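PDB 3EZS: aminotransferase AspB from Helicobacter pylori 26695, which probably catalyses pyridoxal 5'-phosphate-dependent transfer of amino groups between amino acids and keto acids. Local coordinates for residues 120-125 against 340-345. Residues are numbered along the deposited sequence; the frame is centred on the assembly and turned at random.
Sequences IYEGAA and LGRNRI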
loop_
_atom_site.group_PDB
_atom_site.type_symbol
_atom_site.label_atom_id
_atom_site.label_comp_id
_atom_site.label_asym_id
_atom_site.label_seq_id
_atom_site.Cartn_x
_atom_site.Cartn_y
_atom_site.Cartn_z
ATOM N N ILE A 120 -10.993 11.191 -1.399
ATOM C CA ILE A 120 -10.729 9.777 -1.632
ATOM C C ILE A 120 -12.040 8.975 -1.790
ATOM O O ILE A 120 -12.060 7.990 -2.524
ATOM C CB ILE A 120 -9.765 9.179 -0.551
ATOM C CG1 ILE A 120 -9.146 7.864 -1.040
ATOM C CG2 ILE A 120 -10.450 8.996 0.778
ATOM C CD1 ILE A 120 -8.252 8.061 -2.249
ATOM N N TYR A 121 -13.145 9.416 -1.172
ATOM C CA TYR A 121 -14.415 8.679 -1.323
ATOM C C TYR A 121 -14.844 8.644 -2.788
ATOM O O TYR A 121 -15.370 7.632 -3.253
ATOM C CB TYR A 121 -15.577 9.241 -0.492
ATOM C CG TYR A 121 -15.297 9.545 0.957
ATOM C CD1 TYR A 121 -14.331 8.842 1.673
ATOM C CD2 TYR A 121 -16.063 10.503 1.640
ATOM C CE1 TYR A 121 -14.073 9.142 3.017
ATOM C CE2 TYR A 121 -15.826 10.799 2.976
ATOM C CZ TYR A 121 -14.831 10.102 3.666
ATOM O OH TYR A 121 -14.570 10.382 4.990
ATOM N N GLU A 122 -14.614 9.737 -3.515
ATOM C CA GLU A 122 -14.982 9.802 -4.936
ATOM C C GLU A 122 -14.046 8.969 -5.810
ATOM O O GLU A 122 -14.479 8.362 -6.809
ATOM C CB GLU A 122 -14.951 11.237 -5.429
ATOM C CG GLU A 122 -15.475 11.395 -6.828
ATOM C CD GLU A 122 -15.406 12.804 -7.284
ATOM O OE1 GLU A 122 -14.279 13.281 -7.461
ATOM O OE2 GLU A 122 -16.471 13.421 -7.504
ATOM N N GLY A 123 -12.763 8.987 -5.462
ATOM C CA GLY A 123 -11.774 8.177 -6.149
ATOM C C GLY A 123 -12.135 6.696 -6.037
ATOM O O GLY A 123 -12.052 5.949 -7.014
ATOM N N ALA A 124 -12.526 6.291 -4.834
ATOM C CA ALA A 124 -12.936 4.936 -4.548
ATOM C C ALA A 124 -14.095 4.506 -5.446
ATOM O O ALA A 124 -14.067 3.412 -6.023
ATOM C CB ALA A 124 -13.330 4.822 -3.058
ATOM N N ALA A 125 -15.110 5.372 -5.561
ATOM C CA ALA A 125 -16.278 5.119 -6.412
ATOM C C ALA A 125 -15.900 5.043 -7.882
ATOM O O ALA A 125 -16.451 4.246 -8.638
ATOM C CB ALA A 125 -17.332 6.224 -6.198
ATOM N N LEU A 340 -13.890 21.160 -1.968
ATOM C CA LEU A 340 -14.117 19.886 -1.304
ATOM C C LEU A 340 -15.462 19.264 -1.662
ATOM O O LEU A 340 -15.779 18.182 -1.176
ATOM C CB LEU A 340 -14.036 20.055 0.220
ATOM C CG LEU A 340 -12.668 20.338 0.817
ATOM C CD1 LEU A 340 -12.781 20.519 2.322
ATOM C CD2 LEU A 340 -11.706 19.215 0.483
ATOM N N GLY A 341 -16.247 19.920 -2.520
ATOM C CA GLY A 341 -17.571 19.440 -2.851
ATOM C C GLY A 341 -17.898 19.431 -4.316
ATOM O O GLY A 341 -17.062 19.732 -5.151
ATOM N N ARG A 342 -19.136 19.054 -4.596
ATOM C CA ARG A 342 -19.711 19.022 -5.941
ATOM C C ARG A 342 -21.032 19.793 -5.911
ATOM O O ARG A 342 -21.566 20.081 -4.833
ATOM C CB ARG A 342 -19.958 17.572 -6.376
ATOM C CG ARG A 342 -18.709 16.686 -6.490
ATOM C CD ARG A 342 -17.830 17.129 -7.637
ATOM N NE ARG A 342 -16.546 16.420 -7.725
ATOM C CZ ARG A 342 -15.472 16.665 -6.960
ATOM N NH1 ARG A 342 -15.483 17.591 -6.013
ATOM N NH2 ARG A 342 -14.361 15.968 -7.137
ATOM N N ASN A 343 -21.535 20.116 -7.102
ATOM C CA ASN A 343 -22.792 20.834 -7.306
ATOM C C ASN A 343 -22.851 22.139 -6.559
ATOM O O ASN A 343 -23.906 22.503 -6.064
ATOM C CB ASN A 343 -24.009 19.965 -6.944
ATOM C CG ASN A 343 -23.961 18.597 -7.592
ATOM O OD1 ASN A 343 -23.960 17.571 -6.906
ATOM N ND2 ASN A 343 -23.853 18.575 -8.899
ATOM N N ARG A 344 -21.711 22.829 -6.492
ATOM C CA ARG A 344 -21.558 24.138 -5.838
ATOM C C ARG A 344 -21.740 24.151 -4.297
ATOM O O ARG A 344 -21.810 25.215 -3.683
ATOM C CB ARG A 344 -22.419 25.218 -6.520
ATOM C CG ARG A 344 -22.032 25.531 -7.986
ATOM N N ILE A 345 -21.782 22.984 -3.666
ATOM C CA ILE A 345 -21.873 22.930 -2.208
ATOM C C ILE A 345 -20.519 23.430 -1.686
ATOM O O ILE A 345 -19.467 23.067 -2.229
ATOM C CB ILE A 345 -22.161 21.489 -1.704
ATOM C CG1 ILE A 345 -23.500 20.983 -2.256
ATOM C CG2 ILE A 345 -22.136 21.423 -0.194
ATOM C CD1 ILE A 345 -24.727 21.881 -1.941
#
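Glu-122 and Arg-342 reach toward each other from opposite directions and form a salt bridge, OE1 of Glu-122 lying 2.7 Å from NH2 of Arg-342. As a hydrogen bond this is weak, with an N-H...O angle of only 124°, because OE1 comes in obliquely. The carboxylate and guanidinium planes are turned 66° apart. The second oxygen is close as well: OE2 of Glu-122 stands 3.0 Å from NE of Arg-342, without the flat, paired geometry of a two-bond bridge.

On the helix side, the glutamate spans the gap by staying stretched out, CG anti to the backbone N (chi1 -173°) and the next torsion extended too. The arginine is bent at chi2, and its other terminal nitrogen is fixed separately: NH1 donates to the carbonyl O of Gly-341 at 2.8 Å. That carbonyl O lies nearly in the guanidinium plane, while NH1 sits well above the carbonyl plane. NH1 also bonds Gln-119 OE1, just ahead of the helix, and the two bonds limit the turning of the group.

Further out, the arginine's backbone O accepts a bond from Asn-115 and, in a type I' turn from Arg-342 to Ile-345, another from Ile-345 N. The bridge lies at the surface. It ties the start of helix 120-127, packed on strand 110-115 of the mixed seven-stranded sheet, to the loop between strands 335-336 and 349-353 of the small antiparallel sheet, consistent with the large and small domains of a fold-type I aminotransferase.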